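Local coordinates for protein membrane-bound protease PH1510 (Pyrococcus horikoshii, PDB 6M4B) that cleaves substrates preferentially near hydrophobic or aromatic residues as a membrane-bound serine protease, degrading casein and a stomatin homolog in vitro, and is represented by its N-terminal protease domain, at residues Gly85-Leu90 with Gly104-Ile109; Ala144-Glu149 with Leu155-Glu160; Gln61-Ser66 with Val70-Tyr75. The protein carries 1 engineered substitution. One frame throughout, in Å; residues are numbered along the deposited sequence.

Overall arrangement
All three contacts lie in the ClpP/crotonase-type protease domain. Interaction 1 sits at the active site: Cys106 has its side chain about 5 Å from that of Ala83, the engineered residue at the nucleophile position, and Gly104-Ile109 holds most of one substrate-binding segment. Interaction 2, centred about 10 Å from it, adjoins that segment, where Ala105 N lies 2.6 Å from Leu155 O, a probable hydrogen bond. Interaction 3 is about 14 Å from interaction 1 between centres. Interactions 2 and 3 do not meet, their nearest atoms being about 7 Å apart, but Gly85-Leu90 touches both, with Leu90 CD1 4.2 Å from Ala147 CB and Ile88 CG2 3.8 Å from Ile72 CD1.

Interaction 1 of 3, residues Gly85-Leu90 with Gly104-Ile109; sequences GTYIAL and GACRPI
Thr86 and Cys106 pack side chain to side chain between helix 84-90 and the chain leaving strand 102-104. The sulfur of Cys106 settles against the branch point of the threonine, with SG 3.5 Å from both CB and OG1 of Thr86, and the CG2 methyl of Thr86 follows at 3.8 Å. This placement follows from Cys106 chi1 of -47°, which swings SG to the side opposite its own carbonyl carbon and so against Thr86. Thr86 in turn carries OG1 beside its backbone N (chi1 -61°), turning the hydroxyl toward Gly104. Gly104 N donates to Thr86 OG1 at 3.0 Å, but the bond is bent and weak; the stronger partner of this hydroxyl is Ala81 O, so OG1 ties together two strands of the small mixed sheet at the start of the helix.

Tyr87 reaches the same residue by another route. Its ring passes alongside Cys106, CE1 lying 4.1 Å from Cys106 CB, and the sulfur sits obliquely to the ring, 5.3 Å from SG to the Tyr87 centroid and 52° off the normal. Beyond the ring, a water joins the two segments: it donates to Cys106 O at 2.7 Å and lies 2.9 Å from Tyr87 OH. Phe129 and Ile133 of helix 123-139 pack on the ring, while Phe150 of helix 144-152 packs on both Thr86 and Cys106.

Ala105-Ile109 belong to the substrate-binding site, and helix 84-90 begins just after Ala83, the engineered residue at the nucleophile position. Three unlike links join them: a weak bond from Gly104 to the threonine hydroxyl, the cysteine sulfur packed on Thr86, and a water between Tyr87 OH and Cys106 O. Together they would tend to hold the substrate-binding loop against the helix.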
loop_
_atom_site.group_PDB
_atom_site.type_symbol
_atom_site.label_atom_id
_atom_site.label_comp_id
_atom_site.label_asym_id
_atom_site.label_seq_id
_atom_site.Cartn_x
_atom_site.Cartn_y
_atom_site.Cartn_z
ATOM N N GLY A 85 12.112 -0.166 9.204
ATOM C CA GLY A 85 12.733 -1.364 8.675
ATOM C C GLY A 85 11.883 -2.617 8.830
ATOM O O GLY A 85 12.006 -3.543 8.013
ATOM N N THR A 86 11.082 -2.675 9.912
ATOM C CA THR A 86 10.219 -3.803 10.158
ATOM C C THR A 86 9.183 -3.963 9.057
ATOM O O THR A 86 8.923 -5.078 8.621
ATOM C CB THR A 86 9.552 -3.631 11.488
ATOM O OG1 THR A 86 10.573 -3.591 12.504
ATOM C CG2 THR A 86 8.628 -4.751 11.791
ATOM N N TYR A 87 8.643 -2.827 8.581
ATOM C CA TYR A 87 7.641 -2.775 7.547
ATOM C C TYR A 87 8.224 -3.235 6.195
ATOM O O TYR A 87 7.561 -3.928 5.450
ATOM C CB TYR A 87 7.075 -1.339 7.361
ATOM C CG TYR A 87 6.314 -0.737 8.564
ATOM C CD1 TYR A 87 6.988 -0.204 9.666
ATOM C CD2 TYR A 87 4.923 -0.626 8.549
ATOM C CE1 TYR A 87 6.300 0.380 10.717
ATOM C CE2 TYR A 87 4.247 -0.019 9.573
ATOM C CZ TYR A 87 4.933 0.492 10.643
ATOM O OH TYR A 87 4.264 1.063 11.655
ATOM N N ILE A 88 9.465 -2.850 5.897
ATOM C CA ILE A 88 10.147 -3.283 4.676
ATOM C C ILE A 88 10.229 -4.800 4.691
ATOM O O ILE A 88 9.847 -5.450 3.737
ATOM C CB ILE A 88 11.557 -2.626 4.573
ATOM C CG1 ILE A 88 11.440 -1.088 4.403
ATOM C CG2 ILE A 88 12.373 -3.164 3.386
ATOM C CD1 ILE A 88 12.733 -0.321 4.630
ATOM N N ALA A 89 10.651 -5.354 5.827
ATOM C CA ALA A 89 10.666 -6.785 6.003
ATOM C C ALA A 89 9.284 -7.437 5.856
ATOM O O ALA A 89 9.130 -8.340 5.002
ATOM C CB ALA A 89 11.256 -7.146 7.341
ATOM N N LEU A 90 8.273 -6.957 6.611
ATOM C CA LEU A 90 6.912 -7.501 6.485
ATOM C C LEU A 90 6.287 -7.366 5.121
ATOM O O LEU A 90 5.412 -8.164 4.753
ATOM C CB LEU A 90 5.979 -6.946 7.548
ATOM C CG LEU A 90 6.374 -7.279 8.962
ATOM C CD1 LEU A 90 5.557 -6.441 9.922
ATOM C CD2 LEU A 90 6.148 -8.764 9.228
ATOM N N GLY A 104 11.520 -5.258 14.829
ATOM C CA GLY A 104 10.427 -4.652 15.596
ATOM C C GLY A 104 10.766 -3.288 16.172
ATOM O O GLY A 104 11.557 -2.518 15.578
ATOM N N ALA A 105 10.130 -2.982 17.298
ATOM C CA ALA A 105 10.206 -1.654 17.929
ATOM C C ALA A 105 9.741 -0.590 16.986
ATOM O O ALA A 105 10.559 0.201 16.447
ATOM C CB ALA A 105 11.648 -1.363 18.439
ATOM N N CYS A 106 8.436 -0.541 16.744
ATOM C CA CYS A 106 7.886 0.449 15.762
ATOM C C CYS A 106 6.898 1.473 16.361
ATOM O O CYS A 106 6.041 2.008 15.610
ATOM C CB CYS A 106 7.150 -0.330 14.637
ATOM S SG CYS A 106 8.092 -1.703 14.000
ATOM N N ARG A 107 6.958 1.708 17.668
ATOM C CA ARG A 107 6.116 2.735 18.271
ATOM C C ARG A 107 6.354 4.017 17.493
ATOM O O ARG A 107 7.494 4.473 17.433
ATOM C CB ARG A 107 6.396 2.970 19.749
ATOM C CG ARG A 107 5.233 3.756 20.371
ATOM C CD ARG A 107 5.492 4.130 21.824
ATOM N NE ARG A 107 5.760 3.001 22.729
ATOM C CZ ARG A 107 4.863 2.090 23.110
ATOM N NH1 ARG A 107 3.619 2.111 22.635
ATOM N NH2 ARG A 107 5.213 1.120 23.956
ATOM N N PRO A 108 5.306 4.552 16.820
ATOM C CA PRO A 108 5.531 5.766 16.011
ATOM C C PRO A 108 5.684 6.973 16.936
ATOM O O PRO A 108 4.818 7.223 17.801
ATOM C CB PRO A 108 4.287 5.858 15.103
ATOM C CG PRO A 108 3.262 5.011 15.760
ATOM C CD PRO A 108 3.899 4.115 16.782
ATOM N N ILE A 109 6.824 7.630 16.796
ATOM C CA ILE A 109 7.186 8.789 17.590
ATOM C C ILE A 109 7.595 9.975 16.695
ATOM O O ILE A 109 8.100 9.794 15.599
ATOM C CB ILE A 109 8.327 8.467 18.560
ATOM C CG1 ILE A 109 9.672 8.281 17.808
ATOM C CG2 ILE A 109 7.914 7.302 19.456
ATOM C CD1 ILE A 109 10.866 7.967 18.690
HETATM O O HOH W 1 5.851 3.039 13.120
#

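Interaction 2 of 3, residues Ala144-Glu149 with Leu155-Glu160; sequences ATIAEE and LSLTPE
Leu155 and Glu149 are joined through their backbones: Leu155 N donates to Glu149 O at 3.2 Å, a nearly straight bond (161° at the hydrogen) in which the donor lies 33° from the carbonyl plane. It ties the last part of the turn after helix 144-152 back onto the helix.

Apolar packing lies beside this bond. Leu155 holds CG anti to its backbone N, with chi1 at -175°, which sends its CD2 methyl back along the helix toward Ile146, 4.0 Å from Ile146 CD1. The other branch of Ile146, CG2, meets Leu157 CD1 at 3.8 Å, so one isoleucine spans two leucines, two residues apart, whose side chains both point toward the helix. The chain turns back after helix 144-152, and strand 156-157 then lies at an edge of the small mixed sheet, antiparallel to strand 102-104; Leu155 and Leu157 make backbone bonds there to Ala105 and Ile103, the former in the substrate-binding segment. Tyr165 and Val167 pack against Ile146 as well.

A polar side chain also packs here. Glu149 runs beside Leu155, pointing the same way, and its OE1 comes to 3.7 Å of Leu155 CD2 in plain van der Waals contact. Apart from this contact, Thr158 begins the next helix, 159-164: its side chain caps a backbone N just past the segment while Glu161 OE2 accepts from Thr158 N, a reciprocal pairing that fits a capping box.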
loop_
_atom_site.group_PDB
_atom_site.type_symbol
_atom_site.label_atom_id
_atom_site.label_comp_id
_atom_site.label_asym_id
_atom_site.label_seq_id
_atom_site.Cartn_x
_atom_site.Cartn_y
_atom_site.Cartn_z
ATOM N N ALA A 144 -0.132 -11.073 12.525
ATOM C CA ALA A 144 -0.622 -9.694 12.615
ATOM C C ALA A 144 -0.816 -9.196 14.066
ATOM O O ALA A 144 -0.659 -8.012 14.319
ATOM C CB ALA A 144 -1.936 -9.582 11.858
ATOM N N THR A 145 -1.065 -10.108 15.013
ATOM C CA THR A 145 -1.096 -9.780 16.423
ATOM C C THR A 145 0.273 -9.292 16.876
ATOM O O THR A 145 0.394 -8.198 17.458
ATOM C CB THR A 145 -1.513 -11.012 17.235
ATOM O OG1 THR A 145 -2.824 -11.384 16.858
ATOM C CG2 THR A 145 -1.467 -10.773 18.745
ATOM N N ILE A 146 1.316 -10.063 16.557
ATOM C CA ILE A 146 2.691 -9.662 16.881
ATOM C C ILE A 146 3.059 -8.399 16.160
ATOM O O ILE A 146 3.668 -7.514 16.764
ATOM C CB ILE A 146 3.743 -10.754 16.534
ATOM C CG1 ILE A 146 3.589 -11.930 17.506
ATOM C CG2 ILE A 146 5.172 -10.207 16.601
ATOM C CD1 ILE A 146 3.944 -11.630 18.952
ATOM N N ALA A 147 2.696 -8.301 14.890
ATOM C CA ALA A 147 3.003 -7.079 14.123
ATOM C C ALA A 147 2.413 -5.836 14.800
ATOM O O ALA A 147 3.065 -4.802 14.888
ATOM C CB ALA A 147 2.517 -7.183 12.680
ATOM N N GLU A 148 1.177 -5.948 15.262
ATOM C CA GLU A 148 0.518 -4.854 16.000
ATOM C C GLU A 148 1.316 -4.533 17.270
ATOM O O GLU A 148 1.628 -3.386 17.527
ATOM C CB GLU A 148 -0.931 -5.217 16.356
ATOM C CG GLU A 148 -1.630 -4.096 17.123
ATOM C CD GLU A 148 -3.127 -4.319 17.390
ATOM O OE1 GLU A 148 -3.667 -3.598 18.230
ATOM O OE2 GLU A 148 -3.769 -5.202 16.826
ATOM N N GLU A 149 1.741 -5.560 17.998
ATOM C CA GLU A 149 2.554 -5.317 19.181
ATOM C C GLU A 149 3.877 -4.641 18.943
ATOM O O GLU A 149 4.366 -3.945 19.839
ATOM C CB GLU A 149 2.730 -6.571 20.002
ATOM C CG GLU A 149 1.389 -7.183 20.458
ATOM C CD GLU A 149 1.573 -8.465 21.239
ATOM O OE1 GLU A 149 2.712 -8.800 21.561
ATOM O OE2 GLU A 149 0.587 -9.109 21.583
ATOM N N LEU A 155 7.381 -3.825 20.927
ATOM C CA LEU A 155 7.966 -5.145 20.938
ATOM C C LEU A 155 9.082 -5.263 19.884
ATOM O O LEU A 155 8.969 -4.779 18.765
ATOM C CB LEU A 155 6.898 -6.182 20.700
ATOM C CG LEU A 155 7.332 -7.647 20.791
ATOM C CD1 LEU A 155 7.765 -8.021 22.194
ATOM C CD2 LEU A 155 6.219 -8.586 20.296
ATOM N N SER A 156 10.155 -5.896 20.326
ATOM C CA SER A 156 11.346 -6.224 19.564
ATOM C C SER A 156 11.560 -7.722 19.763
ATOM O O SER A 156 11.381 -8.216 20.872
ATOM C CB SER A 156 12.545 -5.540 20.179
ATOM O OG SER A 156 13.387 -5.114 19.162
ATOM N N LEU A 157 11.945 -8.427 18.711
ATOM C CA LEU A 157 12.125 -9.881 18.758
ATOM C C LEU A 157 13.513 -10.252 18.313
ATOM O O LEU A 157 14.094 -9.566 17.496
ATOM C CB LEU A 157 11.106 -10.625 17.882
ATOM C CG LEU A 157 9.622 -10.510 18.295
ATOM C CD1 LEU A 157 8.762 -11.308 17.325
ATOM C CD2 LEU A 157 9.334 -10.921 19.754
ATOM N N THR A 158 14.024 -11.352 18.863
ATOM C CA THR A 158 15.270 -11.996 18.372
ATOM C C THR A 158 14.878 -12.863 17.162
ATOM O O THR A 158 13.688 -13.105 16.958
ATOM C CB THR A 158 15.884 -12.936 19.443
ATOM O OG1 THR A 158 14.935 -13.954 19.740
ATOM C CG2 THR A 158 16.263 -12.149 20.764
ATOM N N PRO A 159 15.867 -13.403 16.415
ATOM C CA PRO A 159 15.534 -14.273 15.274
ATOM C C PRO A 159 14.701 -15.453 15.597
ATOM O O PRO A 159 13.725 -15.729 14.915
ATOM C CB PRO A 159 16.913 -14.696 14.747
ATOM C CG PRO A 159 17.773 -13.511 15.077
ATOM C CD PRO A 159 17.318 -13.111 16.454
ATOM N N GLU A 160 15.023 -16.105 16.696
ATOM C CA GLU A 160 14.385 -17.354 17.119
ATOM C C GLU A 160 12.955 -17.086 17.624
ATOM O O GLU A 160 12.056 -17.867 17.380
ATOM C CB GLU A 160 15.274 -18.056 18.193
ATOM C CG GLU A 160 16.823 -18.102 17.857
ATOM C CD GLU A 160 17.673 -16.780 18.081
ATOM O OE1 GLU A 160 18.634 -16.464 17.354
ATOM O OE2 GLU A 160 17.435 -16.031 19.023
#

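Interaction 3 of 3, residues Gln61-Ser66 with Val70-Tyr75; sequences QRIQQS and VIIYVY
Val70 and Ile63 carry this contact, the first residue of strand 70-74 lying against the last turns of helix 53-64. Their side chains cross at about a right angle. Ile63 presents its CG2 branch, 3.9 Å from Val70 CB and 4.0 Å from Val70 CG2, while its CG1 branch runs past Val70 CG1 at 4.1 Å. The valine is thus touched by both arms of the isoleucine. With CG1 beside the backbone N (chi1 -68°) and the chain extended beyond it, Ile63 carries its CD1 methyl farther along the strand, where it makes a looser contact with Ile72 CD1 at 4.3 Å.

Ser66, just past the helix, closes on the same CG2 methyl of the valine. Val70 CG2 lies 3.7 Å from Ser66 OG and 3.8 Å from Ser66 CB, in contact with both the serine and Ile63. The hydroxyl is not left to the hydrocarbon: it is hydrogen-bonded to Ile68 O in the short connection between the two segments.

Helix 53-64 and strand 70-74 are the second half of a beta-alpha-beta crossover that starts from strand 41-47, the parallel neighbour of 70-74 in the main sheet. Gln61 and Gln64 of the helix pack on Asn58 and Tyr128 of the second subunit, so the same helix meets both the sheet and the dimer partner; Gln65 NE2 is hydrogen-bonded to Asn58 OD1 and Asp54 O of that subunit.

Between the segments themselves the adhesion is dispersive, aliphatic side chains in van der Waals contact within a buried layer, and the one hydroxyl brought into that layer is satisfied by a carbonyl of the intervening loop.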
loop_
_atom_site.group_PDB
_atom_site.type_symbol
_atom_site.label_atom_id
_atom_site.label_comp_id
_atom_site.label_asym_id
_atom_site.label_seq_id
_atom_site.Cartn_x
_atom_site.Cartn_y
_atom_site.Cartn_z
ATOM N N GLN A 61 6.056 -0.570 -1.432
ATOM C CA GLN A 61 5.286 -0.709 -2.662
ATOM C C GLN A 61 6.181 -1.123 -3.849
ATOM O O GLN A 61 5.743 -1.829 -4.740
ATOM C CB GLN A 61 4.495 0.570 -2.996
ATOM C CG GLN A 61 3.049 0.253 -3.432
ATOM C CD GLN A 61 2.709 0.788 -4.775
ATOM O OE1 GLN A 61 3.598 1.115 -5.557
ATOM N NE2 GLN A 61 1.431 0.850 -5.076
ATOM N N ARG A 62 7.418 -0.680 -3.863
ATOM C CA ARG A 62 8.348 -1.143 -4.910
ATOM C C ARG A 62 8.578 -2.667 -4.822
ATOM O O ARG A 62 8.530 -3.360 -5.831
ATOM C CB ARG A 62 9.673 -0.417 -4.788
ATOM C CG ARG A 62 10.683 -0.723 -5.866
ATOM C CD ARG A 62 10.153 -0.345 -7.222
ATOM N NE ARG A 62 11.082 -0.713 -8.262
ATOM C CZ ARG A 62 11.056 -1.821 -8.993
ATOM N NH1 ARG A 62 10.142 -2.784 -8.805
ATOM N NH2 ARG A 62 11.977 -1.966 -9.951
ATOM N N ILE A 63 8.774 -3.157 -3.609
ATOM C CA ILE A 63 8.896 -4.590 -3.381
ATOM C C ILE A 63 7.627 -5.324 -3.806
ATOM O O ILE A 63 7.699 -6.333 -4.512
ATOM C CB ILE A 63 9.253 -4.870 -1.927
ATOM C CG1 ILE A 63 10.677 -4.357 -1.678
ATOM C CG2 ILE A 63 9.122 -6.352 -1.581
ATOM C CD1 ILE A 63 11.051 -4.235 -0.239
ATOM N N GLN A 64 6.460 -4.796 -3.463
ATOM C CA GLN A 64 5.236 -5.480 -3.795
ATOM C C GLN A 64 4.995 -5.619 -5.293
ATOM O O GLN A 64 4.358 -6.568 -5.698
ATOM C CB GLN A 64 4.028 -4.803 -3.139
ATOM C CG GLN A 64 3.928 -5.046 -1.629
ATOM C CD GLN A 64 2.757 -4.283 -1.002
ATOM O OE1 GLN A 64 2.410 -3.179 -1.455
ATOM N NE2 GLN A 64 2.150 -4.854 0.039
ATOM N N GLN A 65 5.417 -4.630 -6.085
ATOM C CA GLN A 65 5.284 -4.648 -7.553
ATOM C C GLN A 65 6.486 -5.333 -8.231
ATOM O O GLN A 65 6.518 -5.409 -9.431
ATOM C CB GLN A 65 5.182 -3.208 -8.135
ATOM C CG GLN A 65 4.099 -2.268 -7.576
ATOM C CD GLN A 65 2.688 -2.646 -7.991
ATOM O OE1 GLN A 65 2.230 -3.761 -7.754
ATOM N NE2 GLN A 65 1.977 -1.701 -8.584
ATOM N N SER A 66 7.494 -5.725 -7.467
ATOM C CA SER A 66 8.683 -6.365 -8.009
ATOM C C SER A 66 8.312 -7.544 -8.867
ATOM O O SER A 66 7.471 -8.333 -8.506
ATOM C CB SER A 66 9.653 -6.824 -6.895
ATOM O OG SER A 66 10.814 -7.428 -7.465
ATOM N N VAL A 70 11.863 -10.524 -3.693
ATOM C CA VAL A 70 12.744 -9.777 -2.805
ATOM C C VAL A 70 12.783 -10.413 -1.399
ATOM O O VAL A 70 11.743 -10.536 -0.698
ATOM C CB VAL A 70 12.263 -8.324 -2.636
ATOM C CG1 VAL A 70 13.295 -7.497 -1.849
ATOM C CG2 VAL A 70 12.006 -7.715 -3.991
ATOM N N ILE A 71 13.967 -10.785 -0.969
ATOM C CA ILE A 71 14.194 -11.409 0.322
ATOM C C ILE A 71 14.870 -10.333 1.167
ATOM O O ILE A 71 15.899 -9.796 0.773
ATOM C CB ILE A 71 15.055 -12.670 0.194
ATOM C CG1 ILE A 71 14.312 -13.689 -0.674
ATOM C CG2 ILE A 71 15.335 -13.258 1.568
ATOM C CD1 ILE A 71 15.109 -14.919 -1.016
ATOM N N ILE A 72 14.293 -10.043 2.331
ATOM C CA ILE A 72 14.885 -9.105 3.249
ATOM C C ILE A 72 15.627 -9.940 4.285
ATOM O O ILE A 72 15.039 -10.808 4.915
ATOM C CB ILE A 72 13.821 -8.175 3.895
ATOM C CG1 ILE A 72 13.133 -7.311 2.819
ATOM C CG2 ILE A 72 14.464 -7.303 4.935
ATOM C CD1 ILE A 72 14.007 -6.341 2.085
ATOM N N TYR A 73 16.931 -9.680 4.403
ATOM C CA TYR A 73 17.821 -10.460 5.223
ATOM C C TYR A 73 18.441 -9.507 6.212
ATOM O O TYR A 73 19.242 -8.652 5.839
ATOM C CB TYR A 73 18.891 -11.131 4.386
ATOM C CG TYR A 73 19.896 -12.055 5.101
ATOM C CD1 TYR A 73 19.604 -12.648 6.315
ATOM C CD2 TYR A 73 21.146 -12.338 4.524
ATOM C CE1 TYR A 73 20.488 -13.511 6.929
ATOM C CE2 TYR A 73 22.063 -13.200 5.145
ATOM C CZ TYR A 73 21.723 -13.814 6.319
ATOM O OH TYR A 73 22.606 -14.688 6.950
ATOM N N VAL A 74 18.037 -9.658 7.466
ATOM C CA VAL A 74 18.532 -8.807 8.523
ATOM C C VAL A 74 19.926 -9.325 8.920
ATOM O O VAL A 74 20.081 -10.399 9.529
ATOM C CB VAL A 74 17.599 -8.779 9.751
ATOM C CG1 VAL A 74 18.061 -7.654 10.699
ATOM C CG2 VAL A 74 16.150 -8.544 9.312
ATOM N N TYR A 75 20.926 -8.547 8.560
ATOM C CA TYR A 75 22.310 -9.019 8.473
ATOM C C TYR A 75 23.230 -7.784 8.372
ATOM O O TYR A 75 22.826 -6.786 7.731
ATOM C CB TYR A 75 22.440 -9.905 7.225
ATOM C CG TYR A 75 23.812 -10.453 6.953
ATOM C CD1 TYR A 75 24.762 -9.694 6.247
ATOM C CD2 TYR A 75 24.164 -11.739 7.368
ATOM C CE1 TYR A 75 26.031 -10.206 5.981
ATOM C CE2 TYR A 75 25.439 -12.258 7.125
ATOM C CZ TYR A 75 26.352 -11.485 6.428
ATOM O OH TYR A 75 27.579 -11.979 6.181
#